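Local coordinates for protein pyruvate formate-lyase 2 (Archaeoglobus fulgidus, PDB 2F3O) that is of unknown function but belongs to the glycyl radical enzymes, related to pyruvate formate-lyase and glycerol dehydratase, and probably acts as a lyase, at residues L307-N312 / L362-P367; L443-K448 / V636-F641. All coordinates share one frame; numbering follows the deposited sequence.

Contact 1: residues L307-N312 / L362-P367; sequences LWIKTN and LRLRQP
A chi1 of -74° sets Asn312 CG anti to its carbonyl carbon, and the amide beyond it lies against the backbone of Gln366, while Thr311, whose OG1 lies between its own N and C (chi1 81°), faces Gln366. Asn312 ND2 comes within 2.8 Å of Gln366 O, and Asn312 OD1 within 3.3 Å of Arg365 CG. A weak bond from Asn312 ND2 to Ile309 O and one of 3.1 Å from Thr311 OG1 to Trp308 O tie both side chains back to the backbone one turn earlier. A water bridges the segments, donating to Asn312 O at 2.8 Å and accepting from Arg365 NH1 at 2.9 Å. The Arg365 guanidinium also reaches Ile314 O and Gln329 O, and Gln366 CG covers one of its faces. Pro367 lies over a face of Trp308, its CG 3.4 Å from the centroid of the five-membered ring and close to that ring's normal, a CH-pi contact; Trp308 NE1 bonds to Thr359. Apolar packing closes the other end, where Ile309 CG1 meets Leu362 CD2 at 3.8 Å and Leu364 CD1 at 3.9 Å. Helix 5-11 adds Ile10 against both Ile309 and Leu362, and helix 250-267 touches Thr311 through Trp258. The contact thus joins the end of helix 297-310 to the connection leading from helix 350-362 into strand 368-373.

Contact 2: residues L443-K448 / V636-F641; sequences LINVAK and VGFGFF
Aromatic packing centres on Phe638, whose ring receives Asn445 CB over one face, 3.8 Å from the centroid, in a CH-pi contact. The Asn445 amide and the ring have nearly parallel planes, 5° apart, and the two side chains run past each other in opposite directions. Asn445 CG, anti to its backbone N (chi1 -173°), sits 3.8 Å from Phe638 CB. At the ring edge, Leu443 O lies 3.6 Å from Phe638 CZ, near the ring plane. An alanine in place of Phe638 would probably open a gap beside strand 443-445 and leave Asn445 CB without its aromatic face.

Among the polar bonds, Lys448, bent at chi2 and chi3, brings NZ to 2.9 Å from Phe641 O, in the carbonyl plane and on a lone pair; Glu451 and Asp459 form salt bridges to the same nitrogen. Asn445 OD1 caps the following helix through weak bonds from Ala447 N and Lys448 N, while ND2 bonds to Ser143 O and Thr642 OG1. Asn445 therefore serves both chemistries, its CB on the ring and its buried amide partnered at both ends, and the Lys448 ammonium, likely kept charged by two carboxylates, binds the carbonyl of Phe641, just past helix 634-640.

Overall arrangement
The two contacts follow one another along the chain, contact 1 closing before contact 2 opens, and lie on opposite sides of the chain's centre. Their centres are 31 Å apart and their nearest atoms about 15 Å, so they do not touch. Contact 1 ties helix 297-310 to the loop entering strand 368-373 of the five-stranded mixed sheet; contact 2 ties helix 634-640 to the end of strand 435-445 in the separate four-stranded sheet, so each anchors a helix to a different sheet of the fold. These sheets probably correspond to the two half-barrels of the glycyl radical enzyme fold. The side chains of Gln366 and Leu443 each lie about 7 Å from a bound glycerol molecule.

Contact 1: residues L307-N312 / L362-P367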
loop_
_atom_site.group_PDB
_atom_site.type_symbol
_atom_site.label_atom_id
_atom_site.label_comp_id
_atom_site.label_asym_id
_atom_site.label_seq_id
_atom_site.Cartn_x
_atom_site.Cartn_y
_atom_site.Cartn_z
ATOM N N LEU A 307 -43.044 1.523 17.300
ATOM C CA LEU A 307 -41.910 1.085 16.485
ATOM C C LEU A 307 -42.032 -0.400 16.097
ATOM O O LEU A 307 -41.960 -0.739 14.909
ATOM C CB LEU A 307 -40.621 1.310 17.266
ATOM C CG LEU A 307 -39.297 1.710 16.611
ATOM C CD1 LEU A 307 -38.186 1.336 17.567
ATOM C CD2 LEU A 307 -39.066 1.039 15.300
ATOM N N TRP A 308 -42.216 -1.263 17.101
ATOM C CA TRP A 308 -42.378 -2.690 16.870
ATOM C C TRP A 308 -43.473 -2.933 15.857
ATOM O O TRP A 308 -43.265 -3.653 14.882
ATOM C CB TRP A 308 -42.742 -3.403 18.162
ATOM C CG TRP A 308 -41.631 -4.094 18.932
ATOM C CD1 TRP A 308 -41.645 -5.385 19.388
ATOM C CD2 TRP A 308 -40.387 -3.530 19.385
ATOM N NE1 TRP A 308 -40.479 -5.668 20.061
ATOM C CE2 TRP A 308 -39.699 -4.545 20.086
ATOM C CE3 TRP A 308 -39.783 -2.271 19.260
ATOM C CZ2 TRP A 308 -38.450 -4.341 20.652
ATOM C CZ3 TRP A 308 -38.538 -2.072 19.823
ATOM C CH2 TRP A 308 -37.886 -3.098 20.512
ATOM N N ILE A 309 -44.620 -2.291 16.073
ATOM C CA ILE A 309 -45.791 -2.459 15.201
ATOM C C ILE A 309 -45.549 -1.984 13.763
ATOM O O ILE A 309 -46.034 -2.602 12.802
ATOM C CB ILE A 309 -47.078 -1.799 15.815
ATOM C CG1 ILE A 309 -47.551 -2.587 17.031
ATOM C CG2 ILE A 309 -48.239 -1.746 14.822
ATOM C CD1 ILE A 309 -48.774 -2.036 17.676
ATOM N N LYS A 310 -44.762 -0.924 13.604
ATOM C CA LYS A 310 -44.522 -0.408 12.262
ATOM C C LYS A 310 -43.691 -1.324 11.381
ATOM O O LYS A 310 -43.938 -1.375 10.188
ATOM C CB LYS A 310 -43.999 1.027 12.276
ATOM C CG LYS A 310 -45.097 2.025 12.609
ATOM C CD LYS A 310 -44.785 3.437 12.170
ATOM C CE LYS A 310 -45.292 3.678 10.767
ATOM N NZ LYS A 310 -45.820 5.055 10.585
ATOM N N THR A 311 -42.773 -2.101 11.959
ATOM C CA THR A 311 -41.979 -3.056 11.161
ATOM C C THR A 311 -42.794 -4.202 10.542
ATOM O O THR A 311 -42.259 -5.000 9.777
ATOM C CB THR A 311 -40.812 -3.674 11.939
ATOM O OG1 THR A 311 -41.298 -4.740 12.755
ATOM C CG2 THR A 311 -40.124 -2.633 12.805
ATOM N N ASN A 312 -44.084 -4.272 10.866
ATOM C CA ASN A 312 -44.998 -5.225 10.247
ATOM C C ASN A 312 -45.621 -4.724 8.951
ATOM O O ASN A 312 -46.412 -5.434 8.341
ATOM C CB ASN A 312 -46.131 -5.556 11.200
ATOM C CG ASN A 312 -45.701 -6.444 12.323
ATOM O OD1 ASN A 312 -45.658 -7.663 12.178
ATOM N ND2 ASN A 312 -45.408 -5.840 13.474
ATOM N N LEU A 362 -47.224 -7.935 22.214
ATOM C CA LEU A 362 -47.609 -7.760 20.827
ATOM C C LEU A 362 -47.777 -9.059 20.080
ATOM O O LEU A 362 -48.722 -9.195 19.322
ATOM C CB LEU A 362 -46.615 -6.866 20.090
ATOM C CG LEU A 362 -47.058 -5.427 19.800
ATOM C CD1 LEU A 362 -48.174 -4.990 20.706
ATOM C CD2 LEU A 362 -45.902 -4.438 19.873
ATOM N N ARG A 363 -46.864 -10.001 20.296
ATOM C CA ARG A 363 -46.851 -11.292 19.593
ATOM C C ARG A 363 -47.107 -11.241 18.098
ATOM O O ARG A 363 -47.813 -12.097 17.574
ATOM C CB ARG A 363 -47.823 -12.269 20.232
ATOM C CG ARG A 363 -47.657 -12.301 21.695
ATOM C CD ARG A 363 -48.135 -13.568 22.301
ATOM N NE ARG A 363 -47.538 -13.740 23.619
ATOM C CZ ARG A 363 -47.793 -14.772 24.413
ATOM N NH1 ARG A 363 -48.634 -15.712 24.013
ATOM N NH2 ARG A 363 -47.179 -14.879 25.583
ATOM N N LEU A 364 -46.547 -10.234 17.427
ATOM C CA LEU A 364 -46.695 -10.083 15.985
ATOM C C LEU A 364 -45.523 -10.743 15.280
ATOM O O LEU A 364 -44.525 -11.077 15.929
ATOM C CB LEU A 364 -46.743 -8.610 15.623
ATOM C CG LEU A 364 -47.868 -7.832 16.286
ATOM C CD1 LEU A 364 -47.628 -6.341 16.134
ATOM C CD2 LEU A 364 -49.211 -8.232 15.677
ATOM N N ARG A 365 -45.617 -10.903 13.959
ATOM C CA ARG A 365 -44.548 -11.550 13.192
ATOM C C ARG A 365 -43.247 -10.750 13.173
ATOM O O ARG A 365 -42.177 -11.302 12.909
ATOM C CB ARG A 365 -44.986 -11.862 11.754
ATOM C CG ARG A 365 -45.289 -10.647 10.899
ATOM C CD ARG A 365 -45.519 -10.987 9.408
ATOM N NE ARG A 365 -44.326 -10.840 8.559
ATOM C CZ ARG A 365 -43.886 -9.687 8.048
ATOM N NH1 ARG A 365 -44.509 -8.550 8.313
ATOM N NH2 ARG A 365 -42.804 -9.660 7.283
ATOM N N GLN A 366 -43.336 -9.453 13.459
ATOM C CA GLN A 366 -42.180 -8.605 13.280
ATOM C C GLN A 366 -42.009 -7.420 14.216
ATOM O O GLN A 366 -42.930 -6.618 14.381
ATOM C CB GLN A 366 -42.136 -8.004 11.858
ATOM C CG GLN A 366 -41.663 -8.893 10.720
ATOM C CD GLN A 366 -40.211 -9.276 10.796
ATOM O OE1 GLN A 366 -39.401 -8.545 11.326
ATOM N NE2 GLN A 366 -39.872 -10.425 10.235
ATOM N N PRO A 367 -40.943 -7.453 15.012
ATOM C CA PRO A 367 -39.563 -7.322 14.616
ATOM C C PRO A 367 -38.998 -8.710 14.969
ATOM O O PRO A 367 -39.628 -9.477 15.709
ATOM C CB PRO A 367 -39.015 -6.234 15.544
ATOM C CG PRO A 367 -40.070 -5.986 16.536
ATOM C CD PRO A 367 -41.105 -7.082 16.419
HETATM O O HOH W 1 -47.184 -7.958 9.179
#

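Contact 2: residues L443-K448 / V636-F641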
loop_
_atom_site.group_PDB
_atom_site.type_symbol
_atom_site.label_atom_id
_atom_site.label_comp_id
_atom_site.label_asym_id
_atom_site.label_seq_id
_atom_site.Cartn_x
_atom_site.Cartn_y
_atom_site.Cartn_z
ATOM N N LEU A 443 -27.132 -19.868 0.342
ATOM C CA LEU A 443 -27.528 -21.066 1.099
ATOM C C LEU A 443 -27.113 -22.282 0.271
ATOM O O LEU A 443 -27.391 -22.346 -0.921
ATOM C CB LEU A 443 -29.047 -21.051 1.341
ATOM C CG LEU A 443 -29.556 -19.879 2.207
ATOM C CD1 LEU A 443 -30.539 -18.993 1.446
ATOM C CD2 LEU A 443 -30.124 -20.362 3.540
ATOM N N ILE A 444 -26.417 -23.229 0.875
ATOM C CA ILE A 444 -25.874 -24.352 0.112
ATOM C C ILE A 444 -26.440 -25.701 0.539
ATOM O O ILE A 444 -26.433 -26.051 1.723
ATOM C CB ILE A 444 -24.353 -24.401 0.244
ATOM C CG1 ILE A 444 -23.738 -23.189 -0.439
ATOM C CG2 ILE A 444 -23.789 -25.685 -0.336
ATOM C CD1 ILE A 444 -22.333 -22.936 -0.006
ATOM N N ASN A 445 -26.939 -26.449 -0.439
ATOM C CA ASN A 445 -27.419 -27.805 -0.218
ATOM C C ASN A 445 -26.250 -28.748 -0.122
ATOM O O ASN A 445 -25.765 -29.222 -1.147
ATOM C CB ASN A 445 -28.290 -28.228 -1.400
ATOM C CG ASN A 445 -28.970 -29.552 -1.186
ATOM O OD1 ASN A 445 -28.894 -30.138 -0.094
ATOM N ND2 ASN A 445 -29.649 -30.040 -2.229
ATOM N N VAL A 446 -25.815 -29.058 1.096
ATOM C CA VAL A 446 -24.662 -29.932 1.254
ATOM C C VAL A 446 -25.044 -31.404 1.068
ATOM O O VAL A 446 -24.175 -32.255 0.890
ATOM C CB VAL A 446 -23.921 -29.703 2.582
ATOM C CG1 VAL A 446 -23.925 -28.244 2.913
ATOM C CG2 VAL A 446 -24.544 -30.510 3.718
ATOM N N ALA A 447 -26.344 -31.695 1.080
ATOM C CA ALA A 447 -26.805 -33.028 0.728
ATOM C C ALA A 447 -26.479 -33.321 -0.729
ATOM O O ALA A 447 -26.035 -34.421 -1.071
ATOM C CB ALA A 447 -28.276 -33.197 1.007
ATOM N N LYS A 448 -26.627 -32.313 -1.572
ATOM C CA LYS A 448 -26.246 -32.451 -2.952
ATOM C C LYS A 448 -24.761 -32.789 -3.099
ATOM O O LYS A 448 -24.378 -33.417 -4.073
ATOM C CB LYS A 448 -26.621 -31.186 -3.725
ATOM C CG LYS A 448 -26.695 -31.360 -5.233
ATOM C CD LYS A 448 -27.620 -32.486 -5.644
ATOM C CE LYS A 448 -29.067 -32.071 -5.492
ATOM N NZ LYS A 448 -30.010 -33.167 -5.800
ATOM N N VAL A 636 -36.562 -27.226 2.852
ATOM C CA VAL A 636 -37.709 -27.788 2.170
ATOM C C VAL A 636 -37.499 -27.708 0.657
ATOM O O VAL A 636 -37.644 -28.707 -0.053
ATOM C CB VAL A 636 -39.015 -27.076 2.577
ATOM C CG1 VAL A 636 -40.216 -27.625 1.783
ATOM C CG2 VAL A 636 -39.235 -27.205 4.078
ATOM N N GLY A 637 -37.131 -26.525 0.179
ATOM C CA GLY A 637 -37.012 -26.284 -1.248
ATOM C C GLY A 637 -35.988 -27.191 -1.899
ATOM O O GLY A 637 -36.268 -27.782 -2.954
ATOM N N PHE A 638 -34.821 -27.317 -1.253
ATOM C CA PHE A 638 -33.736 -28.153 -1.755
ATOM C C PHE A 638 -34.145 -29.593 -1.683
ATOM O O PHE A 638 -33.790 -30.379 -2.560
ATOM C CB PHE A 638 -32.460 -28.008 -0.932
ATOM C CG PHE A 638 -31.704 -26.740 -1.180
ATOM C CD1 PHE A 638 -30.991 -26.139 -0.149
ATOM C CD2 PHE A 638 -31.701 -26.150 -2.432
ATOM C CE1 PHE A 638 -30.300 -24.994 -0.363
ATOM C CE2 PHE A 638 -31.009 -24.991 -2.654
ATOM C CZ PHE A 638 -30.307 -24.412 -1.620
ATOM N N GLY A 639 -34.876 -29.923 -0.616
ATOM C CA GLY A 639 -35.445 -31.251 -0.407
ATOM C C GLY A 639 -36.199 -31.787 -1.608
ATOM O O GLY A 639 -35.873 -32.872 -2.077
ATOM N N PHE A 640 -37.160 -31.003 -2.119
ATOM C CA PHE A 640 -37.921 -31.315 -3.341
ATOM C C PHE A 640 -37.042 -31.913 -4.417
ATOM O O PHE A 640 -37.387 -32.926 -5.007
ATOM C CB PHE A 640 -38.538 -30.067 -3.988
ATOM C CG PHE A 640 -39.591 -29.364 -3.165
ATOM C CD1 PHE A 640 -40.386 -30.052 -2.257
ATOM C CD2 PHE A 640 -39.824 -27.996 -3.358
ATOM C CE1 PHE A 640 -41.367 -29.377 -1.506
ATOM C CE2 PHE A 640 -40.805 -27.317 -2.629
ATOM C CZ PHE A 640 -41.580 -28.012 -1.696
ATOM N N PHE A 641 -35.907 -31.269 -4.666
ATOM C CA PHE A 641 -35.006 -31.647 -5.752
ATOM C C PHE A 641 -33.768 -32.416 -5.283
ATOM O O PHE A 641 -32.806 -32.565 -6.045
ATOM C CB PHE A 641 -34.582 -30.406 -6.546
ATOM C CG PHE A 641 -35.727 -29.539 -6.952
ATOM C CD1 PHE A 641 -36.481 -29.857 -8.057
ATOM C CD2 PHE A 641 -36.058 -28.410 -6.217
ATOM C CE1 PHE A 641 -37.543 -29.071 -8.422
ATOM C CE2 PHE A 641 -37.117 -27.623 -6.578
ATOM C CZ PHE A 641 -37.861 -27.948 -7.681
#